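Local coordinates for lipopolysaccharide heptosyltransferase 2 (Escherichia coli, PDB 1PSW), which transfers the second heptose from ADP-L-glycero-beta-D-manno-heptose to the heptosyl-Kdo2-lipid A module, building the inner core of lipopolysaccharide, at residues I183-G188 against E204-L209; K195-Y200 against I328-Q333; Q215-G220 against R244-E249; V284-P289 against R303-I308. All coordinates share one frame; numbering follows the deposited sequence.

Contact 1: I183-G188 against E204-L209; sequences IGFCPG and ELAKQL
With CG anti to the carbonyl carbon (chi1 -72°), the Phe185 ring stands out from its strand to meet Leu209, whose own CG takes the same setting (chi1 -73°) on the helix. The two side chains approach tip to tip. Leu209 CD1 lies near the ring plane at the edge, 3.6 Å from Phe185 CZ. The same methyl group meets Ile183, whose CG2 sits 3.7 Å from Leu209 CD1, the two side chains crossing at about a right angle; one leucine methyl thus touches both Ile183 and Phe185, two residues apart. At an oblique angle to the ring, Leu205 CG lies 3.8 Å from the same Phe185 CZ, and Ala206 CB 3.9 Å from Phe185 CE2. The contact is wholly apolar and buried, and the short strand and helix segments run antiparallel (178°) with axes 10.9 Å apart, as expected of a helix packed on a sheet in a right-handed beta-alpha-beta crossover. Strand 182-186, helix 199-211 and strand 215-218 make up that unit. Around it, Tyr202 meets the Phe185 ring, Val216 and Leu218 flank that ring from strand 215-218, Val266 from strand 264-268, and Leu205 packs on Val335 and Leu336 of helix 332-347.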
loop_
_atom_site.group_PDB
_atom_site.type_symbol
_atom_site.label_atom_id
_atom_site.label_comp_id
_atom_site.label_asym_id
_atom_site.label_seq_id
_atom_site.Cartn_x
_atom_site.Cartn_y
_atom_site.Cartn_z
ATOM N N ILE A 183 13.422 -13.878 -0.043
ATOM C CA ILE A 183 12.187 -13.800 -0.802
ATOM C C ILE A 183 11.179 -13.426 0.280
ATOM O O ILE A 183 11.185 -14.006 1.368
ATOM C CB ILE A 183 11.804 -15.155 -1.415
ATOM C CG1 ILE A 183 12.870 -15.585 -2.441
ATOM C CG2 ILE A 183 10.424 -15.050 -2.055
ATOM C CD1 ILE A 183 12.925 -14.708 -3.685
ATOM N N GLY A 184 10.339 -12.439 0.006
ATOM C CA GLY A 184 9.357 -12.048 0.994
ATOM C C GLY A 184 7.961 -12.533 0.637
ATOM O O GLY A 184 7.586 -12.530 -0.530
ATOM N N PHE A 185 7.207 -12.977 1.644
ATOM C CA PHE A 185 5.825 -13.439 1.466
ATOM C C PHE A 185 4.908 -12.506 2.262
ATOM O O PHE A 185 5.261 -12.071 3.354
ATOM C CB PHE A 185 5.616 -14.861 2.032
ATOM C CG PHE A 185 6.255 -15.973 1.233
ATOM C CD1 PHE A 185 6.941 -15.716 0.056
ATOM C CD2 PHE A 185 6.150 -17.296 1.674
ATOM C CE1 PHE A 185 7.527 -16.758 -0.684
ATOM C CE2 PHE A 185 6.728 -18.346 0.952
ATOM C CZ PHE A 185 7.416 -18.073 -0.231
ATOM N N CYS A 186 3.731 -12.216 1.721
ATOM C CA CYS A 186 2.739 -11.376 2.397
ATOM C C CYS A 186 1.459 -12.202 2.308
ATOM O O CYS A 186 0.592 -11.934 1.483
ATOM C CB CYS A 186 2.562 -10.048 1.658
ATOM S SG CYS A 186 4.056 -9.037 1.532
ATOM N N PRO A 187 1.324 -13.221 3.170
ATOM C CA PRO A 187 0.180 -14.141 3.230
ATOM C C PRO A 187 -1.173 -13.619 3.706
ATOM O O PRO A 187 -2.188 -14.299 3.535
ATOM C CB PRO A 187 0.707 -15.264 4.110
ATOM C CG PRO A 187 1.522 -14.518 5.113
ATOM C CD PRO A 187 2.275 -13.506 4.260
ATOM N N GLY A 188 -1.194 -12.427 4.291
ATOM C CA GLY A 188 -2.449 -11.875 4.774
ATOM C C GLY A 188 -3.238 -11.165 3.695
ATOM O O GLY A 188 -2.855 -11.175 2.525
ATOM N N GLU A 204 4.573 -24.793 1.006
ATOM C CA GLU A 204 5.166 -25.605 -0.049
ATOM C C GLU A 204 6.118 -24.745 -0.885
ATOM O O GLU A 204 7.214 -25.177 -1.247
ATOM C CB GLU A 204 4.060 -26.191 -0.936
ATOM C CG GLU A 204 4.538 -26.966 -2.159
ATOM C CD GLU A 204 5.513 -28.077 -1.811
ATOM O OE1 GLU A 204 5.210 -28.877 -0.898
ATOM O OE2 GLU A 204 6.580 -28.157 -2.459
ATOM N N LEU A 205 5.701 -23.519 -1.187
ATOM C CA LEU A 205 6.541 -22.612 -1.969
ATOM C C LEU A 205 7.821 -22.280 -1.209
ATOM O O LEU A 205 8.893 -22.155 -1.801
ATOM C CB LEU A 205 5.789 -21.313 -2.301
ATOM C CG LEU A 205 6.579 -20.291 -3.145
ATOM C CD1 LEU A 205 7.038 -20.938 -4.445
ATOM C CD2 LEU A 205 5.724 -19.071 -3.443
ATOM N N ALA A 206 7.705 -22.123 0.106
ATOM C CA ALA A 206 8.873 -21.809 0.921
ATOM C C ALA A 206 9.871 -22.973 0.884
ATOM O O ALA A 206 11.084 -22.762 0.777
ATOM C CB ALA A 206 8.450 -21.514 2.362
ATOM N N LYS A 207 9.365 -24.201 0.969
ATOM C CA LYS A 207 10.236 -25.376 0.934
ATOM C C LYS A 207 11.014 -25.403 -0.372
ATOM O O LYS A 207 12.213 -25.690 -0.397
ATOM C CB LYS A 207 9.419 -26.668 1.042
ATOM C CG LYS A 207 8.672 -26.817 2.339
ATOM C CD LYS A 207 7.867 -28.103 2.359
ATOM C CE LYS A 207 7.075 -28.205 3.645
ATOM N NZ LYS A 207 6.141 -29.361 3.658
ATOM N N GLN A 208 10.318 -25.111 -1.464
ATOM C CA GLN A 208 10.932 -25.101 -2.786
ATOM C C GLN A 208 12.000 -24.012 -2.906
ATOM O O GLN A 208 13.058 -24.235 -3.498
ATOM C CB GLN A 208 9.862 -24.865 -3.851
ATOM C CG GLN A 208 8.782 -25.920 -3.922
ATOM C CD GLN A 208 9.246 -27.190 -4.596
ATOM O OE1 GLN A 208 9.954 -28.007 -4.002
ATOM N NE2 GLN A 208 8.869 -27.353 -5.860
ATOM N N LEU A 209 11.706 -22.833 -2.363
ATOM C CA LEU A 209 12.639 -21.708 -2.425
ATOM C C LEU A 209 13.872 -21.928 -1.553
ATOM O O LEU A 209 14.996 -21.620 -1.954
ATOM C CB LEU A 209 11.933 -20.405 -2.024
ATOM C CG LEU A 209 10.947 -19.844 -3.057
ATOM C CD1 LEU A 209 10.156 -18.669 -2.477
ATOM C CD2 LEU A 209 11.718 -19.415 -4.291
#

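Contact 2: K195-Y200 against I328-Q333; sequences KRWPHY and IDITPQ
Trp197 and Ile330 join two loops that each lead into a helix, 199-211 and the C-terminal 332-347, on the Rossmann-like domain of this GT-B glycosyltransferase that holds the protein's C-terminal end. Pro198 and Thr331 are the respective N-caps. The tight part is built on the indole. CG of Trp197 is anti to the backbone N (chi1 -164°), and the far end of the indole comes up to the second loop, where NE1 donates to Ile330 O at 2.9 Å. The acceptor lies close to the indole plane, although the N-H...O angle of 148° leaves the bond somewhat bent. Ile330 CB lies 3.6 Å from Trp197 NE1. The benzo edge carries on along the chain: CH2 of Trp197 is 3.8 Å from Pro332 CA, and Thr331 C also lies in the ring plane. Leu205, Val335 and an edge-to-face Tyr202 ring pack round this buried indole. A leucine in place of Trp197 would probably leave Ile330 O without its indole donor and open a gap beside Pro332. Toward solvent the contact is looser. Ile328 is partly exposed and Tyr200 exposed, and they cross obliquely, the phenol oxygen touching CG1 and CD1 of Ile328. Tyr200 CG lies between its backbone N and carbonyl carbon (chi1 45°), with Pro198 CB over one face of the ring, toward its rim. The buried Pro198 closes the inner side of this patch, its CG 3.8 Å from Ile328 CG1, while the OH of Tyr200 is 3.9 Å from that same CG1.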
loop_
_atom_site.group_PDB
_atom_site.type_symbol
_atom_site.label_atom_id
_atom_site.label_comp_id
_atom_site.label_asym_id
_atom_site.label_seq_id
_atom_site.Cartn_x
_atom_site.Cartn_y
_atom_site.Cartn_z
ATOM N N LYS A 195 -9.506 -13.905 -0.164
ATOM C CA LYS A 195 -8.484 -13.406 -1.069
ATOM C C LYS A 195 -7.085 -13.908 -0.738
ATOM O O LYS A 195 -6.112 -13.499 -1.367
ATOM C CB LYS A 195 -8.514 -11.877 -1.085
ATOM C CG LYS A 195 -9.850 -11.344 -1.561
ATOM C CD LYS A 195 -9.849 -9.844 -1.736
ATOM C CE LYS A 195 -11.210 -9.368 -2.226
ATOM N NZ LYS A 195 -11.202 -7.915 -2.539
ATOM N N ARG A 196 -6.978 -14.811 0.228
ATOM C CA ARG A 196 -5.671 -15.320 0.608
ATOM C C ARG A 196 -5.273 -16.630 -0.055
ATOM O O ARG A 196 -6.066 -17.567 -0.148
ATOM C CB ARG A 196 -5.584 -15.513 2.124
ATOM C CG ARG A 196 -5.540 -14.227 2.920
ATOM C CD ARG A 196 -5.119 -14.499 4.357
ATOM N NE ARG A 196 -6.240 -14.499 5.279
ATOM C CZ ARG A 196 -6.189 -14.965 6.523
ATOM N NH1 ARG A 196 -5.062 -15.480 7.006
ATOM N NH2 ARG A 196 -7.274 -14.916 7.288
ATOM N N TRP A 197 -4.040 -16.685 -0.540
ATOM C CA TRP A 197 -3.545 -17.923 -1.120
ATOM C C TRP A 197 -3.407 -18.779 0.140
ATOM O O TRP A 197 -2.997 -18.275 1.185
ATOM C CB TRP A 197 -2.187 -17.696 -1.761
ATOM C CG TRP A 197 -1.763 -18.772 -2.691
ATOM C CD1 TRP A 197 -2.533 -19.422 -3.607
ATOM C CD2 TRP A 197 -0.428 -19.257 -2.868
ATOM N NE1 TRP A 197 -1.754 -20.276 -4.365
ATOM C CE2 TRP A 197 -0.460 -20.184 -3.936
ATOM C CE3 TRP A 197 0.799 -18.969 -2.250
ATOM C CZ2 TRP A 197 0.682 -20.855 -4.372
ATOM C CZ3 TRP A 197 1.942 -19.636 -2.692
ATOM C CH2 TRP A 197 1.873 -20.557 -3.753
ATOM N N PRO A 198 -3.759 -20.074 0.071
ATOM C CA PRO A 198 -3.672 -20.975 1.231
ATOM C C PRO A 198 -2.335 -21.022 1.973
ATOM O O PRO A 198 -1.264 -21.049 1.362
ATOM C CB PRO A 198 -4.030 -22.330 0.638
ATOM C CG PRO A 198 -5.007 -21.970 -0.437
ATOM C CD PRO A 198 -4.355 -20.765 -1.087
ATOM N N HIS A 199 -2.416 -21.046 3.299
ATOM C CA HIS A 199 -1.229 -21.121 4.133
ATOM C C HIS A 199 -0.342 -22.302 3.733
ATOM O O HIS A 199 0.888 -22.202 3.763
ATOM C CB HIS A 199 -1.608 -21.254 5.620
ATOM C CG HIS A 199 -2.428 -22.468 5.942
ATOM N ND1 HIS A 199 -3.792 -22.523 5.748
ATOM C CD2 HIS A 199 -2.072 -23.678 6.438
ATOM C CE1 HIS A 199 -4.241 -23.712 6.108
ATOM N NE2 HIS A 199 -3.217 -24.433 6.531
ATOM N N TYR A 200 -0.945 -23.429 3.363
ATOM C CA TYR A 200 -0.138 -24.585 2.982
ATOM C C TYR A 200 0.532 -24.411 1.629
ATOM O O TYR A 200 1.568 -25.023 1.365
ATOM C CB TYR A 200 -0.977 -25.866 3.010
ATOM C CG TYR A 200 -2.338 -25.746 2.371
ATOM C CD1 TYR A 200 -2.517 -25.976 1.010
ATOM C CD2 TYR A 200 -3.452 -25.428 3.140
ATOM C CE1 TYR A 200 -3.776 -25.898 0.430
ATOM C CE2 TYR A 200 -4.706 -25.345 2.581
ATOM C CZ TYR A 200 -4.865 -25.582 1.226
ATOM O OH TYR A 200 -6.119 -25.505 0.688
ATOM N N ILE A 328 -7.027 -21.746 -4.311
ATOM C CA ILE A 328 -6.576 -23.086 -3.975
ATOM C C ILE A 328 -6.045 -23.731 -5.259
ATOM O O ILE A 328 -5.058 -24.462 -5.227
ATOM C CB ILE A 328 -7.740 -23.933 -3.400
ATOM C CG1 ILE A 328 -8.101 -23.421 -2.003
ATOM C CG2 ILE A 328 -7.352 -25.405 -3.357
ATOM C CD1 ILE A 328 -9.387 -23.988 -1.431
ATOM N N ASP A 329 -6.676 -23.432 -6.394
ATOM C CA ASP A 329 -6.253 -24.009 -7.673
ATOM C C ASP A 329 -4.937 -23.468 -8.230
ATOM O O ASP A 329 -4.410 -24.006 -9.204
ATOM C CB ASP A 329 -7.362 -23.860 -8.720
ATOM C CG ASP A 329 -8.546 -24.779 -8.449
ATOM O OD1 ASP A 329 -8.407 -25.687 -7.600
ATOM O OD2 ASP A 329 -9.607 -24.602 -9.085
ATOM N N ILE A 330 -4.404 -22.403 -7.635
ATOM C CA ILE A 330 -3.121 -21.880 -8.094
ATOM C C ILE A 330 -2.046 -22.672 -7.351
ATOM O O ILE A 330 -1.872 -22.512 -6.145
ATOM C CB ILE A 330 -2.973 -20.373 -7.784
ATOM C CG1 ILE A 330 -3.945 -19.570 -8.651
ATOM C CG2 ILE A 330 -1.531 -19.923 -8.046
ATOM C CD1 ILE A 330 -3.854 -18.063 -8.466
ATOM N N THR A 331 -1.333 -23.526 -8.076
ATOM C CA THR A 331 -0.310 -24.377 -7.474
ATOM C C THR A 331 1.003 -23.674 -7.171
ATOM O O THR A 331 1.382 -22.724 -7.845
ATOM C CB THR A 331 0.012 -25.589 -8.373
ATOM O OG1 THR A 331 0.762 -25.149 -9.511
ATOM C CG2 THR A 331 -1.274 -26.256 -8.849
ATOM N N PRO A 332 1.716 -24.133 -6.133
ATOM C CA PRO A 332 3.002 -23.543 -5.757
ATOM C C PRO A 332 3.981 -23.637 -6.927
ATOM O O PRO A 332 4.853 -22.785 -7.084
ATOM C CB PRO A 332 3.438 -24.403 -4.577
ATOM C CG PRO A 332 2.130 -24.733 -3.928
ATOM C CD PRO A 332 1.278 -25.104 -5.114
ATOM N N GLN A 333 3.834 -24.677 -7.748
ATOM C CA GLN A 333 4.716 -24.859 -8.900
ATOM C C GLN A 333 4.496 -23.763 -9.941
ATOM O O GLN A 333 5.449 -23.271 -10.534
ATOM C CB GLN A 333 4.500 -26.234 -9.536
ATOM C CG GLN A 333 5.502 -26.557 -10.638
ATOM C CD GLN A 333 6.947 -26.440 -10.168
ATOM O OE1 GLN A 333 7.361 -27.090 -9.204
ATOM N NE2 GLN A 333 7.723 -25.609 -10.855
#

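Contact 3: Q215-G220 against R244-E249; sequences QVVLFG and RNLAGE
The parallel pairing of Val217 with Arg244 and Leu218 with Asn245 joins strand 215-218 to strand 243-245, an outermost strand of a six-stranded parallel Rossmann-like sheet. Arg244 is gripped through both backbone polar atoms: its N donates to Val216 O at 2.9 Å, and its O accepts from Leu218 N at 2.8 Å, nearly along the C=O axis. Leu246 N then bonds to Leu218 O at 2.9 Å. Farther along, Gly248 N reaches Gly220 O at 3.0 Å from above the carbonyl plane, and a water accepts from Gly220 N while donating to Leu246 O. Among side chains, Leu246 CD1 crosses to Val217 CG1 at 3.5 Å, and its other branch, CD2, lies over the centre of the Arg244 guanidinium. That arginine's NE bonds to Phe174 O. On the face carrying Leu218, Asn245 packs CB against Leu218 CD1 and, with CG anti to its backbone N (chi1 -179°), forms an Asx turn: OD1 accepts from Ala247 N at 3.1 Å, while ND2 is held by His225 O and Asn229 OD1. Both ends of the Asn245 amide are therefore tied, which fixes its rotation. At Gly248 (phi 84°) a side chain would collide with the carbonyl oxygen of Ala247, and the bonds as a whole imply that polar backbone pairing, with one bridging water, keeps the chains together as far as Gly220 and Gly248.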
loop_
_atom_site.group_PDB
_atom_site.type_symbol
_atom_site.label_atom_id
_atom_site.label_comp_id
_atom_site.label_asym_id
_atom_site.label_seq_id
_atom_site.Cartn_x
_atom_site.Cartn_y
_atom_site.Cartn_z
ATOM N N GLN A 215 16.113 -17.717 1.363
ATOM C CA GLN A 215 15.560 -17.747 2.710
ATOM C C GLN A 215 14.244 -16.991 2.548
ATOM O O GLN A 215 14.107 -16.165 1.644
ATOM C CB GLN A 215 16.474 -17.062 3.732
ATOM C CG GLN A 215 16.673 -15.566 3.559
ATOM C CD GLN A 215 17.445 -14.967 4.721
ATOM O OE1 GLN A 215 16.978 -14.988 5.861
ATOM N NE2 GLN A 215 18.635 -14.441 4.443
ATOM N N VAL A 216 13.275 -17.274 3.408
ATOM C CA VAL A 216 11.965 -16.643 3.309
ATOM C C VAL A 216 11.651 -15.776 4.523
ATOM O O VAL A 216 12.058 -16.079 5.648
ATOM C CB VAL A 216 10.867 -17.737 3.133
ATOM C CG1 VAL A 216 9.473 -17.123 3.142
ATOM C CG2 VAL A 216 11.112 -18.484 1.827
ATOM N N VAL A 217 10.949 -14.677 4.275
ATOM C CA VAL A 217 10.546 -13.762 5.327
ATOM C C VAL A 217 9.067 -13.476 5.122
ATOM O O VAL A 217 8.641 -13.144 4.017
ATOM C CB VAL A 217 11.336 -12.430 5.256
ATOM C CG1 VAL A 217 10.914 -11.509 6.397
ATOM C CG2 VAL A 217 12.832 -12.702 5.313
ATOM N N LEU A 218 8.291 -13.602 6.193
ATOM C CA LEU A 218 6.843 -13.383 6.145
ATOM C C LEU A 218 6.527 -12.015 6.727
ATOM O O LEU A 218 6.927 -11.717 7.852
ATOM C CB LEU A 218 6.127 -14.464 6.967
ATOM C CG LEU A 218 6.630 -15.896 6.741
ATOM C CD1 LEU A 218 6.002 -16.866 7.741
ATOM C CD2 LEU A 218 6.311 -16.323 5.306
ATOM N N PHE A 219 5.815 -11.189 5.961
ATOM C CA PHE A 219 5.439 -9.847 6.401
ATOM C C PHE A 219 3.939 -9.776 6.633
ATOM O O PHE A 219 3.169 -10.472 5.968
ATOM C CB PHE A 219 5.802 -8.789 5.351
ATOM C CG PHE A 219 7.268 -8.693 5.055
ATOM C CD1 PHE A 219 8.142 -8.140 5.981
ATOM C CD2 PHE A 219 7.773 -9.138 3.832
ATOM C CE1 PHE A 219 9.500 -8.027 5.697
ATOM C CE2 PHE A 219 9.129 -9.030 3.536
ATOM C CZ PHE A 219 9.992 -8.474 4.470
ATOM N N GLY A 220 3.521 -8.923 7.564
ATOM C CA GLY A 220 2.103 -8.778 7.847
ATOM C C GLY A 220 1.860 -8.018 9.135
ATOM O O GLY A 220 2.802 -7.564 9.782
ATOM N N ARG A 244 11.583 -16.767 8.437
ATOM C CA ARG A 244 11.305 -15.895 9.572
ATOM C C ARG A 244 9.933 -15.234 9.497
ATOM O O ARG A 244 9.565 -14.649 8.476
ATOM C CB ARG A 244 12.390 -14.819 9.667
ATOM C CG ARG A 244 12.244 -13.867 10.842
ATOM C CD ARG A 244 13.474 -13.904 11.739
ATOM N NE ARG A 244 13.512 -12.781 12.676
ATOM C CZ ARG A 244 12.690 -12.632 13.710
ATOM N NH1 ARG A 244 11.754 -13.542 13.955
ATOM N NH2 ARG A 244 12.798 -11.567 14.498
ATOM N N ASN A 245 9.188 -15.333 10.592
ATOM C CA ASN A 245 7.862 -14.736 10.677
ATOM C C ASN A 245 7.962 -13.346 11.307
ATOM O O ASN A 245 8.118 -13.220 12.521
ATOM C CB ASN A 245 6.937 -15.637 11.512
ATOM C CG ASN A 245 5.523 -15.090 11.630
ATOM O OD1 ASN A 245 5.145 -14.143 10.937
ATOM N ND2 ASN A 245 4.727 -15.696 12.510
ATOM N N LEU A 246 7.877 -12.301 10.487
ATOM C CA LEU A 246 7.952 -10.938 10.995
ATOM C C LEU A 246 6.573 -10.271 11.044
ATOM O O LEU A 246 6.469 -9.072 11.289
ATOM C CB LEU A 246 8.923 -10.100 10.148
ATOM C CG LEU A 246 10.390 -10.552 10.149
ATOM C CD1 LEU A 246 11.237 -9.597 9.324
ATOM C CD2 LEU A 246 10.902 -10.618 11.582
ATOM N N ALA A 247 5.510 -11.037 10.812
ATOM C CA ALA A 247 4.167 -10.456 10.867
ATOM C C ALA A 247 3.910 -9.949 12.290
ATOM O O ALA A 247 4.005 -10.715 13.251
ATOM C CB ALA A 247 3.112 -11.500 10.479
ATOM N N GLY A 248 3.602 -8.659 12.407
ATOM C CA GLY A 248 3.343 -8.052 13.702
ATOM C C GLY A 248 4.588 -7.605 14.454
ATOM O O GLY A 248 4.490 -7.025 15.535
ATOM N N GLU A 249 5.760 -7.855 13.878
ATOM C CA GLU A 249 7.034 -7.503 14.508
ATOM C C GLU A 249 7.657 -6.196 14.016
ATOM O O GLU A 249 8.558 -5.647 14.653
ATOM C CB GLU A 249 8.029 -8.641 14.283
ATOM C CG GLU A 249 7.787 -9.842 15.170
ATOM C CD GLU A 249 8.352 -9.644 16.560
ATOM O OE1 GLU A 249 9.591 -9.733 16.712
ATOM O OE2 GLU A 249 7.561 -9.391 17.496
HETATM O O HOH W 1 5.922 -7.655 8.790
#

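Contact 4: V284-P289 against R303-I308; sequences VALYGP and RVIRLI
Ile305 and Ala285 lie at the heart of a parallel pairing between strand 283-287 and strand 302-306, the latter outermost in a Rossmann-like sheet. Three nearly straight backbone bonds hold it: Ala285 N to Arg303 O, Ile305 N to Ala285 O at 2.9 Å, and Tyr287 N to Ile305 O. On one face Ile305 CD1 meets Val284 CG1 at 3.6 Å and rests against Leu286 CD2, the Leu286 and Ile305 side chains lying side by side. On the other, Val304 CG1 comes 3.5 Å from Tyr287 CD1. Toward the C-terminal end of the pairing, Arg306 runs extended, with CG anti to its backbone N (chi1 -167°) and lying 3.7 Å from Tyr287 CB. Its guanidinium edge then faces Gly288 O, which accepts from Arg306 NE at 3.0 Å and, weakly, from NH2. An alanine in place of Arg306 would probably leave Gly288 O without these donors and the Gly288-Pro289 segment less firmly tied to its neighbour. Farther out, Gly310 O takes a second bond from Arg306 NH2, Met273 of helix 271-278 packs on Ala285 and Tyr287, and Leu339 and Val335 of helix 332-347 cover Val284 and Leu286. A water links the strands' ends, 2.7 Å from Tyr287 O and 2.8 Å from Leu307 N.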
loop_
_atom_site.group_PDB
_atom_site.type_symbol
_atom_site.label_atom_id
_atom_site.label_comp_id
_atom_site.label_asym_id
_atom_site.label_seq_id
_atom_site.Cartn_x
_atom_site.Cartn_y
_atom_site.Cartn_z
ATOM N N VAL A 284 5.015 -11.176 -7.515
ATOM C CA VAL A 284 4.006 -12.046 -8.104
ATOM C C VAL A 284 2.779 -11.849 -7.219
ATOM O O VAL A 284 2.821 -12.141 -6.022
ATOM C CB VAL A 284 4.438 -13.531 -8.068
ATOM C CG1 VAL A 284 3.328 -14.409 -8.638
ATOM C CG2 VAL A 284 5.712 -13.723 -8.868
ATOM N N ALA A 285 1.701 -11.345 -7.810
ATOM C CA ALA A 285 0.459 -11.080 -7.098
ATOM C C ALA A 285 -0.601 -12.122 -7.450
ATOM O O ALA A 285 -0.974 -12.286 -8.609
ATOM C CB ALA A 285 -0.033 -9.680 -7.435
ATOM N N LEU A 286 -1.078 -12.826 -6.426
ATOM C CA LEU A 286 -2.065 -13.885 -6.592
ATOM C C LEU A 286 -3.500 -13.438 -6.354
ATOM O O LEU A 286 -3.856 -12.998 -5.254
ATOM C CB LEU A 286 -1.716 -15.039 -5.656
ATOM C CG LEU A 286 -0.233 -15.425 -5.697
ATOM C CD1 LEU A 286 0.004 -16.602 -4.757
ATOM C CD2 LEU A 286 0.188 -15.795 -7.129
ATOM N N TYR A 287 -4.326 -13.572 -7.386
ATOM C CA TYR A 287 -5.732 -13.181 -7.311
ATOM C C TYR A 287 -6.693 -14.354 -7.426
ATOM O O TYR A 287 -6.432 -15.327 -8.132
ATOM C CB TYR A 287 -6.066 -12.187 -8.420
ATOM C CG TYR A 287 -5.514 -10.801 -8.207
ATOM C CD1 TYR A 287 -4.156 -10.528 -8.387
ATOM C CD2 TYR A 287 -6.356 -9.754 -7.834
ATOM C CE1 TYR A 287 -3.655 -9.240 -8.202
ATOM C CE2 TYR A 287 -5.866 -8.467 -7.648
ATOM C CZ TYR A 287 -4.520 -8.215 -7.835
ATOM O OH TYR A 287 -4.035 -6.933 -7.672
ATOM N N GLY A 288 -7.812 -14.232 -6.726
ATOM C CA GLY A 288 -8.833 -15.256 -6.750
ATOM C C GLY A 288 -10.187 -14.627 -7.040
ATOM O O GLY A 288 -10.468 -14.285 -8.190
ATOM N N PRO A 289 -11.045 -14.437 -6.026
ATOM C CA PRO A 289 -12.359 -13.839 -6.272
ATOM C C PRO A 289 -12.319 -12.373 -6.715
ATOM O O PRO A 289 -13.234 -11.908 -7.392
ATOM C CB PRO A 289 -13.072 -14.035 -4.940
ATOM C CG PRO A 289 -11.956 -13.891 -3.955
ATOM C CD PRO A 289 -10.861 -14.726 -4.593
ATOM N N ARG A 303 3.799 -9.180 -11.791
ATOM C CA ARG A 303 3.083 -10.128 -12.627
ATOM C C ARG A 303 1.886 -10.567 -11.795
ATOM O O ARG A 303 2.000 -10.777 -10.581
ATOM C CB ARG A 303 3.952 -11.340 -12.980
ATOM C CG ARG A 303 5.144 -11.018 -13.882
ATOM C CD ARG A 303 4.692 -10.417 -15.214
ATOM N NE ARG A 303 5.802 -10.204 -16.145
ATOM C CZ ARG A 303 6.687 -9.212 -16.062
ATOM N NH1 ARG A 303 6.606 -8.317 -15.084
ATOM N NH2 ARG A 303 7.655 -9.115 -16.965
ATOM N N VAL A 304 0.739 -10.688 -12.451
ATOM C CA VAL A 304 -0.487 -11.087 -11.786
ATOM C C VAL A 304 -0.922 -12.458 -12.257
ATOM O O VAL A 304 -0.906 -12.752 -13.453
ATOM C CB VAL A 304 -1.626 -10.085 -12.065
ATOM C CG1 VAL A 304 -2.966 -10.704 -11.684
ATOM C CG2 VAL A 304 -1.399 -8.793 -11.262
ATOM N N ILE A 305 -1.292 -13.306 -11.309
ATOM C CA ILE A 305 -1.768 -14.641 -11.637
ATOM C C ILE A 305 -3.197 -14.761 -11.137
ATOM O O ILE A 305 -3.480 -14.525 -9.961
ATOM C CB ILE A 305 -0.915 -15.728 -10.967
ATOM C CG1 ILE A 305 0.546 -15.587 -11.422
ATOM C CG2 ILE A 305 -1.452 -17.115 -11.331
ATOM C CD1 ILE A 305 1.484 -16.600 -10.800
ATOM N N ARG A 306 -4.104 -15.102 -12.048
ATOM C CA ARG A 306 -5.517 -15.282 -11.719
ATOM C C ARG A 306 -6.062 -16.302 -12.705
ATOM O O ARG A 306 -5.847 -16.183 -13.913
ATOM C CB ARG A 306 -6.305 -13.974 -11.845
ATOM C CG ARG A 306 -7.690 -14.070 -11.208
ATOM C CD ARG A 306 -8.571 -12.866 -11.507
ATOM N NE ARG A 306 -9.841 -12.939 -10.783
ATOM C CZ ARG A 306 -10.933 -12.244 -11.099
ATOM N NH1 ARG A 306 -10.924 -11.416 -12.136
ATOM N NH2 ARG A 306 -12.038 -12.372 -10.374
ATOM N N LEU A 307 -6.764 -17.306 -12.198
ATOM C CA LEU A 307 -7.294 -18.358 -13.054
ATOM C C LEU A 307 -8.731 -18.135 -13.507
ATOM O O LEU A 307 -9.177 -18.749 -14.472
ATOM C CB LEU A 307 -7.182 -19.702 -12.330
ATOM C CG LEU A 307 -5.766 -20.074 -11.866
ATOM C CD1 LEU A 307 -5.810 -21.386 -11.107
ATOM C CD2 LEU A 307 -4.831 -20.175 -13.063
ATOM N N ILE A 308 -9.457 -17.266 -12.814
ATOM C CA ILE A 308 -10.846 -16.996 -13.173
ATOM C C ILE A 308 -11.058 -15.560 -13.650
ATOM O O ILE A 308 -10.135 -14.742 -13.622
ATOM C CB ILE A 308 -11.789 -17.274 -11.981
ATOM C CG1 ILE A 308 -11.418 -16.378 -10.797
ATOM C CG2 ILE A 308 -11.692 -18.737 -11.580
ATOM C CD1 ILE A 308 -12.408 -16.435 -9.658
HETATM O O HOH W 2 -7.256 -17.535 -9.457
#

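Overall arrangement
Contacts 1, 3 and 4 all reach one six-stranded parallel sheet, while contact 2 joins the N-terminal approaches of helices 199-211 and 332-347 beside it. Contacts 1 and 3 lie on neighbouring strands, centres 10 Å apart, and Phe185 N is 2.8 Å from Val217 O in a probable hydrogen bond. Contact 2 bridges the other way: its centre is 11 Å from contact 1 and 10 Å from contact 4, and Trp197 CD2 packs 3.3 Å from Leu286 CD1. Contacts 3 and 4 sit at the two edges of the sheet, with centres 22 Å apart and nearest atoms about 11 Å apart. No bound donor or acceptor marks a substrate site among these contacts.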